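Putative methylase (PDB 3LDU) probably methylates guanine bases of ribosomal RNA, joining an RNA-binding THUMP region to a Rossmann-like methyltransferase domain that holds GTP in this crystal. Local coordinates at residues A59-K72 against D152-H166. Numbering follows the deposited sequence.
Sequences AERVHLKIAEFEAK and DKVTISIDTTGDALH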
loop_
_atom_site.group_PDB
_atom_site.type_symbol
_atom_site.label_atom_id
_atom_site.label_comp_id
_atom_site.label_asym_id
_atom_site.label_seq_id
_atom_site.Cartn_x
_atom_site.Cartn_y
_atom_site.Cartn_z
ATOM N N ALA A 59 -1.451 3.124 0.762
ATOM C CA ALA A 59 -2.850 2.725 0.879
ATOM C C ALA A 59 -3.088 1.434 0.121
ATOM O O ALA A 59 -2.583 1.266 -0.983
ATOM C CB ALA A 59 -3.758 3.828 0.306
ATOM N N GLU A 60 -3.882 0.530 0.686
ATOM C CA GLU A 60 -4.203 -0.696 -0.041
ATOM C C GLU A 60 -5.358 -0.456 -1.006
ATOM O O GLU A 60 -5.530 -1.203 -1.964
ATOM C CB GLU A 60 -4.570 -1.833 0.909
ATOM C CG GLU A 60 -3.458 -2.217 1.859
ATOM C CD GLU A 60 -2.221 -2.731 1.138
ATOM O OE1 GLU A 60 -2.365 -3.495 0.157
ATOM O OE2 GLU A 60 -1.103 -2.384 1.578
ATOM N N ARG A 61 -6.145 0.580 -0.723
ATOM C CA ARG A 61 -7.187 1.023 -1.639
ATOM C C ARG A 61 -7.849 2.274 -1.097
ATOM O O ARG A 61 -7.447 2.800 -0.058
ATOM C CB ARG A 61 -8.210 -0.077 -1.948
ATOM C CG ARG A 61 -8.826 -0.726 -0.729
ATOM C CD ARG A 61 -9.884 -1.742 -1.135
ATOM N NE ARG A 61 -9.328 -2.868 -1.884
ATOM C CZ ARG A 61 -9.375 -2.987 -3.206
ATOM N NH1 ARG A 61 -8.846 -4.054 -3.798
ATOM N NH2 ARG A 61 -9.948 -2.041 -3.935
ATOM N N VAL A 62 -8.766 2.829 -1.882
ATOM C CA VAL A 62 -9.394 4.087 -1.518
ATOM C C VAL A 62 -10.899 3.876 -1.573
ATOM O O VAL A 62 -11.442 3.573 -2.637
ATOM C CB VAL A 62 -8.997 5.220 -2.479
ATOM C CG1 VAL A 62 -9.783 6.508 -2.143
ATOM C CG2 VAL A 62 -7.486 5.457 -2.427
ATOM N N HIS A 63 -11.551 3.986 -0.419
ATOM C CA HIS A 63 -13.005 3.813 -0.318
ATOM C C HIS A 63 -13.712 5.146 -0.165
ATOM O O HIS A 63 -13.255 6.035 0.551
ATOM C CB HIS A 63 -13.351 2.980 0.918
ATOM C CG HIS A 63 -12.863 1.564 0.865
ATOM N ND1 HIS A 63 -13.647 0.529 0.421
ATOM C CD2 HIS A 63 -11.673 1.020 1.210
ATOM C CE1 HIS A 63 -12.965 -0.604 0.488
ATOM N NE2 HIS A 63 -11.762 -0.329 0.973
ATOM N N LEU A 64 -14.856 5.273 -0.823
ATOM C CA LEU A 64 -15.737 6.408 -0.605
ATOM C C LEU A 64 -16.729 6.027 0.502
ATOM O O LEU A 64 -17.514 5.097 0.340
ATOM C CB LEU A 64 -16.485 6.744 -1.897
ATOM C CG LEU A 64 -17.588 7.805 -1.745
ATOM C CD1 LEU A 64 -16.992 9.141 -1.300
ATOM C CD2 LEU A 64 -18.344 7.966 -3.048
ATOM N N LYS A 65 -16.674 6.725 1.634
ATOM C CA LYS A 65 -17.541 6.396 2.758
ATOM C C LYS A 65 -18.956 6.886 2.479
ATOM O O LYS A 65 -19.153 8.051 2.116
ATOM C CB LYS A 65 -17.040 7.041 4.033
ATOM C CG LYS A 65 -17.710 6.512 5.286
ATOM C CD LYS A 65 -17.135 7.190 6.514
ATOM C CE LYS A 65 -17.830 6.728 7.782
ATOM N NZ LYS A 65 -17.199 7.327 8.988
ATOM N N ILE A 66 -19.928 5.992 2.638
ATOM C CA ILE A 66 -21.343 6.339 2.417
ATOM C C ILE A 66 -22.083 6.563 3.729
ATOM O O ILE A 66 -22.854 7.523 3.881
ATOM C CB ILE A 66 -22.075 5.228 1.612
ATOM C CG1 ILE A 66 -21.353 4.958 0.294
ATOM C CG2 ILE A 66 -23.532 5.634 1.332
ATOM C CD1 ILE A 66 -21.248 6.177 -0.603
ATOM N N ALA A 67 -21.874 5.672 4.681
ATOM C CA ALA A 67 -22.666 5.720 5.908
ATOM C C ALA A 67 -21.965 4.988 7.033
ATOM O O ALA A 67 -21.177 4.077 6.797
ATOM C CB ALA A 67 -24.030 5.108 5.669
ATOM N N GLU A 68 -22.266 5.394 8.260
ATOM C CA GLU A 68 -21.829 4.655 9.434
ATOM C C GLU A 68 -22.956 4.683 10.455
ATOM O O GLU A 68 -23.550 5.732 10.707
ATOM C CB GLU A 68 -20.534 5.242 10.011
ATOM C CG GLU A 68 -20.102 4.608 11.321
ATOM C CD GLU A 68 -18.718 5.060 11.764
ATOM O OE1 GLU A 68 -18.129 4.396 12.645
ATOM O OE2 GLU A 68 -18.219 6.074 11.227
ATOM N N PHE A 69 -23.280 3.521 11.008
ATOM C CA PHE A 69 -24.363 3.410 11.976
ATOM C C PHE A 69 -24.193 2.137 12.781
ATOM O O PHE A 69 -23.460 1.238 12.386
ATOM C CB PHE A 69 -25.725 3.396 11.273
ATOM C CG PHE A 69 -25.829 2.373 10.161
ATOM C CD1 PHE A 69 -26.065 1.035 10.446
ATOM C CD2 PHE A 69 -25.701 2.754 8.832
ATOM C CE1 PHE A 69 -26.163 0.088 9.418
ATOM C CE2 PHE A 69 -25.803 1.821 7.807
ATOM C CZ PHE A 69 -26.033 0.488 8.100
ATOM N N GLU A 70 -24.882 2.060 13.910
ATOM C CA GLU A 70 -24.877 0.845 14.702
ATOM C C GLU A 70 -25.911 -0.134 14.154
ATOM O O GLU A 70 -26.992 0.266 13.738
ATOM C CB GLU A 70 -25.189 1.179 16.158
ATOM C CG GLU A 70 -25.152 -0.016 17.074
ATOM C CD GLU A 70 -25.288 0.383 18.515
ATOM O OE1 GLU A 70 -26.377 0.160 19.089
ATOM O OE2 GLU A 70 -24.313 0.938 19.063
ATOM N N ALA A 71 -25.580 -1.417 14.151
ATOM C CA ALA A 71 -26.543 -2.438 13.765
ATOM C C ALA A 71 -26.285 -3.699 14.577
ATOM O O ALA A 71 -25.253 -4.331 14.425
ATOM C CB ALA A 71 -26.457 -2.734 12.276
ATOM N N LYS A 72 -27.221 -4.057 15.449
ATOM C CA LYS A 72 -27.053 -5.239 16.289
ATOM C C LYS A 72 -27.921 -6.410 15.826
ATOM O O LYS A 72 -27.833 -7.515 16.363
ATOM C CB LYS A 72 -27.352 -4.897 17.749
ATOM C CG LYS A 72 -26.320 -3.967 18.382
ATOM C CD LYS A 72 -26.681 -3.649 19.826
ATOM C CE LYS A 72 -25.710 -2.657 20.463
ATOM N NZ LYS A 72 -24.377 -3.255 20.774
ATOM N N ASP A 152 -20.050 -3.728 16.365
ATOM C CA ASP A 152 -21.427 -3.380 15.994
ATOM C C ASP A 152 -21.594 -2.052 15.248
ATOM O O ASP A 152 -22.717 -1.666 14.930
ATOM C CB ASP A 152 -22.349 -3.417 17.216
ATOM C CG ASP A 152 -22.345 -4.764 17.897
ATOM O OD1 ASP A 152 -22.275 -5.783 17.184
ATOM O OD2 ASP A 152 -22.414 -4.805 19.145
ATOM N N LYS A 153 -20.493 -1.366 14.953
ATOM C CA LYS A 153 -20.576 -0.152 14.144
ATOM C C LYS A 153 -20.342 -0.554 12.689
ATOM O O LYS A 153 -19.300 -1.110 12.350
ATOM C CB LYS A 153 -19.532 0.887 14.575
ATOM C CG LYS A 153 -19.497 1.167 16.085
ATOM C CD LYS A 153 -18.130 1.737 16.534
ATOM C CE LYS A 153 -17.099 0.633 16.860
ATOM N NZ LYS A 153 -15.845 0.646 16.016
ATOM N N VAL A 154 -21.324 -0.284 11.844
ATOM C CA VAL A 154 -21.263 -0.663 10.437
ATOM C C VAL A 154 -20.781 0.527 9.629
ATOM O O VAL A 154 -21.278 1.636 9.793
ATOM C CB VAL A 154 -22.659 -1.047 9.931
ATOM C CG1 VAL A 154 -22.623 -1.398 8.440
ATOM C CG2 VAL A 154 -23.239 -2.205 10.763
ATOM N N THR A 155 -19.797 0.306 8.775
ATOM C CA THR A 155 -19.396 1.329 7.823
ATOM C C THR A 155 -19.656 0.774 6.437
ATOM O O THR A 155 -19.200 -0.315 6.111
ATOM C CB THR A 155 -17.917 1.700 7.953
ATOM O OG1 THR A 155 -17.692 2.329 9.223
ATOM C CG2 THR A 155 -17.533 2.674 6.847
ATOM N N ILE A 156 -20.435 1.492 5.633
ATOM C CA ILE A 156 -20.639 1.084 4.254
ATOM C C ILE A 156 -19.900 2.057 3.340
ATOM O O ILE A 156 -19.975 3.278 3.519
ATOM C CB ILE A 156 -22.155 1.022 3.866
ATOM C CG1 ILE A 156 -22.902 0.042 4.770
ATOM C CG2 ILE A 156 -22.322 0.552 2.432
ATOM C CD1 ILE A 156 -24.391 -0.020 4.498
ATOM N N SER A 157 -19.177 1.520 2.371
ATOM C CA SER A 157 -18.431 2.365 1.467
ATOM C C SER A 157 -18.497 1.790 0.066
ATOM O O SER A 157 -18.961 0.665 -0.134
ATOM C CB SER A 157 -16.966 2.448 1.917
ATOM O OG SER A 157 -16.375 1.161 1.882
ATOM N N ILE A 158 -18.036 2.574 -0.903
ATOM C CA ILE A 158 -17.892 2.088 -2.272
ATOM C C ILE A 158 -16.413 2.094 -2.635
ATOM O O ILE A 158 -15.715 3.082 -2.415
ATOM C CB ILE A 158 -18.671 2.961 -3.285
ATOM C CG1 ILE A 158 -20.102 3.221 -2.772
ATOM C CG2 ILE A 158 -18.663 2.315 -4.675
ATOM C CD1 ILE A 158 -21.003 3.947 -3.757
ATOM N N ASP A 159 -15.938 0.981 -3.175
ATOM C CA ASP A 159 -14.549 0.872 -3.620
ATOM C C ASP A 159 -14.323 1.744 -4.856
ATOM O O ASP A 159 -15.032 1.585 -5.854
ATOM C CB ASP A 159 -14.246 -0.592 -3.937
ATOM C CG ASP A 159 -12.858 -0.789 -4.521
ATOM O OD1 ASP A 159 -11.984 0.047 -4.241
ATOM O OD2 ASP A 159 -12.649 -1.781 -5.250
ATOM N N THR A 160 -13.358 2.662 -4.796
ATOM C CA THR A 160 -13.067 3.546 -5.933
ATOM C C THR A 160 -11.887 3.027 -6.746
ATOM O O THR A 160 -11.558 3.575 -7.802
ATOM C CB THR A 160 -12.745 4.999 -5.496
ATOM O OG1 THR A 160 -11.452 5.043 -4.877
ATOM C CG2 THR A 160 -13.783 5.534 -4.519
ATOM N N THR A 161 -11.262 1.962 -6.246
ATOM C CA THR A 161 -9.966 1.499 -6.762
ATOM C C THR A 161 -10.042 0.342 -7.763
ATOM O O THR A 161 -9.561 0.454 -8.884
ATOM C CB THR A 161 -9.062 1.103 -5.584
ATOM O OG1 THR A 161 -8.907 2.236 -4.725
ATOM C CG2 THR A 161 -7.701 0.641 -6.100
ATOM N N GLY A 162 -10.669 -0.760 -7.368
ATOM C CA GLY A 162 -10.710 -1.946 -8.206
ATOM C C GLY A 162 -9.586 -2.900 -7.808
ATOM O O GLY A 162 -9.560 -3.395 -6.686
ATOM N N ASP A 163 -8.659 -3.167 -8.715
ATOM C CA ASP A 163 -7.485 -3.967 -8.355
ATOM C C ASP A 163 -6.746 -3.321 -7.179
ATOM O O ASP A 163 -6.509 -2.118 -7.175
ATOM C CB ASP A 163 -6.530 -4.113 -9.543
ATOM C CG ASP A 163 -7.005 -5.133 -10.556
ATOM O OD1 ASP A 163 -7.937 -5.901 -10.240
ATOM O OD2 ASP A 163 -6.437 -5.169 -11.669
ATOM N N ALA A 164 -6.391 -4.118 -6.178
ATOM C CA ALA A 164 -5.662 -3.597 -5.016
ATOM C C ALA A 164 -4.540 -2.642 -5.439
ATOM O O ALA A 164 -3.821 -2.905 -6.406
ATOM C CB ALA A 164 -5.102 -4.741 -4.180
ATOM N N LEU A 165 -4.386 -1.543 -4.703
ATOM C CA LEU A 165 -3.445 -0.489 -5.066
ATOM C C LEU A 165 -1.991 -0.958 -5.153
ATOM O O LEU A 165 -1.193 -0.390 -5.912
ATOM C CB LEU A 165 -3.550 0.698 -4.092
ATOM C CG LEU A 165 -4.589 1.762 -4.424
ATOM C CD1 LEU A 165 -4.460 2.934 -3.460
ATOM C CD2 LEU A 165 -4.442 2.227 -5.886
ATOM N N HIS A 166 -1.634 -1.990 -4.392
ATOM C CA HIS A 166 -0.245 -2.443 -4.421
ATOM C C HIS A 166 0.144 -2.943 -5.812
ATOM O O HIS A 166 1.333 -3.035 -6.141
ATOM C CB HIS A 166 0.039 -3.499 -3.342
ATOM C CG HIS A 166 -0.553 -4.849 -3.632
ATOM N ND1 HIS A 166 0.120 -5.816 -4.338
ATOM C CD2 HIS A 166 -1.750 -5.384 -3.286
ATOM C CE1 HIS A 166 -0.644 -6.900 -4.429
ATOM N NE2 HIS A 166 -1.778 -6.660 -3.806
HETATM O O HOH W 1 -3.272 -2.951 -2.152
HETATM O O HOH W 2 -23.225 -6.288 14.749
#
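Strands 63-70 and 153-159 pair antiparallel through backbone hydrogen bonds, from Leu64 with Ile158 to Phe69 with Val154. Midway, Ile66 N (2.9 Å) and Ala67 N (3.3 Å) both donate to Ile156 O. This is a classic beta bulge, and it shifts the register by one residue.

At and beyond the strand ends, polar groups hold the loops together. In one of its two conformers, Arg61 bends at chi3 (64°), which brings NH1 and NH2 to Gly162 O in the guanidinium plane, NH1 at 3.0 Å. NH2 also forms a salt bridge to Asp159 OD1 (2.9 Å), but the hydrogen bond is weak, bent to 127° at the hydrogen; the two planes stand nearly perpendicular (85°). Asp159 OD1 also accepts from Thr161 N, an Asx turn. Val62 O takes Thr160 N nearly head-on and Thr160 OG1 (2.7 Å) from above the carbonyl plane. At the other end Lys72 NZ bridges to Asp152 OD2 (3.0 Å), while Asp152 OD1 accepts from Lys107 N.

Phe69, Val154, Ile156 and Ile158 share one face of the sheet. Val154 CB makes an off-centre CH-pi contact with the Phe69 ring, 3.7 Å from CE1. From the bulge, Ile66 CG1 packs on Ile158 CG1 (3.7 Å). Helix 74-82 touches Phe69, Ala71 and Ile156.

The pairing joins the N-terminal ferredoxin-like region to the THUMP domain in one continuous seven-stranded sheet.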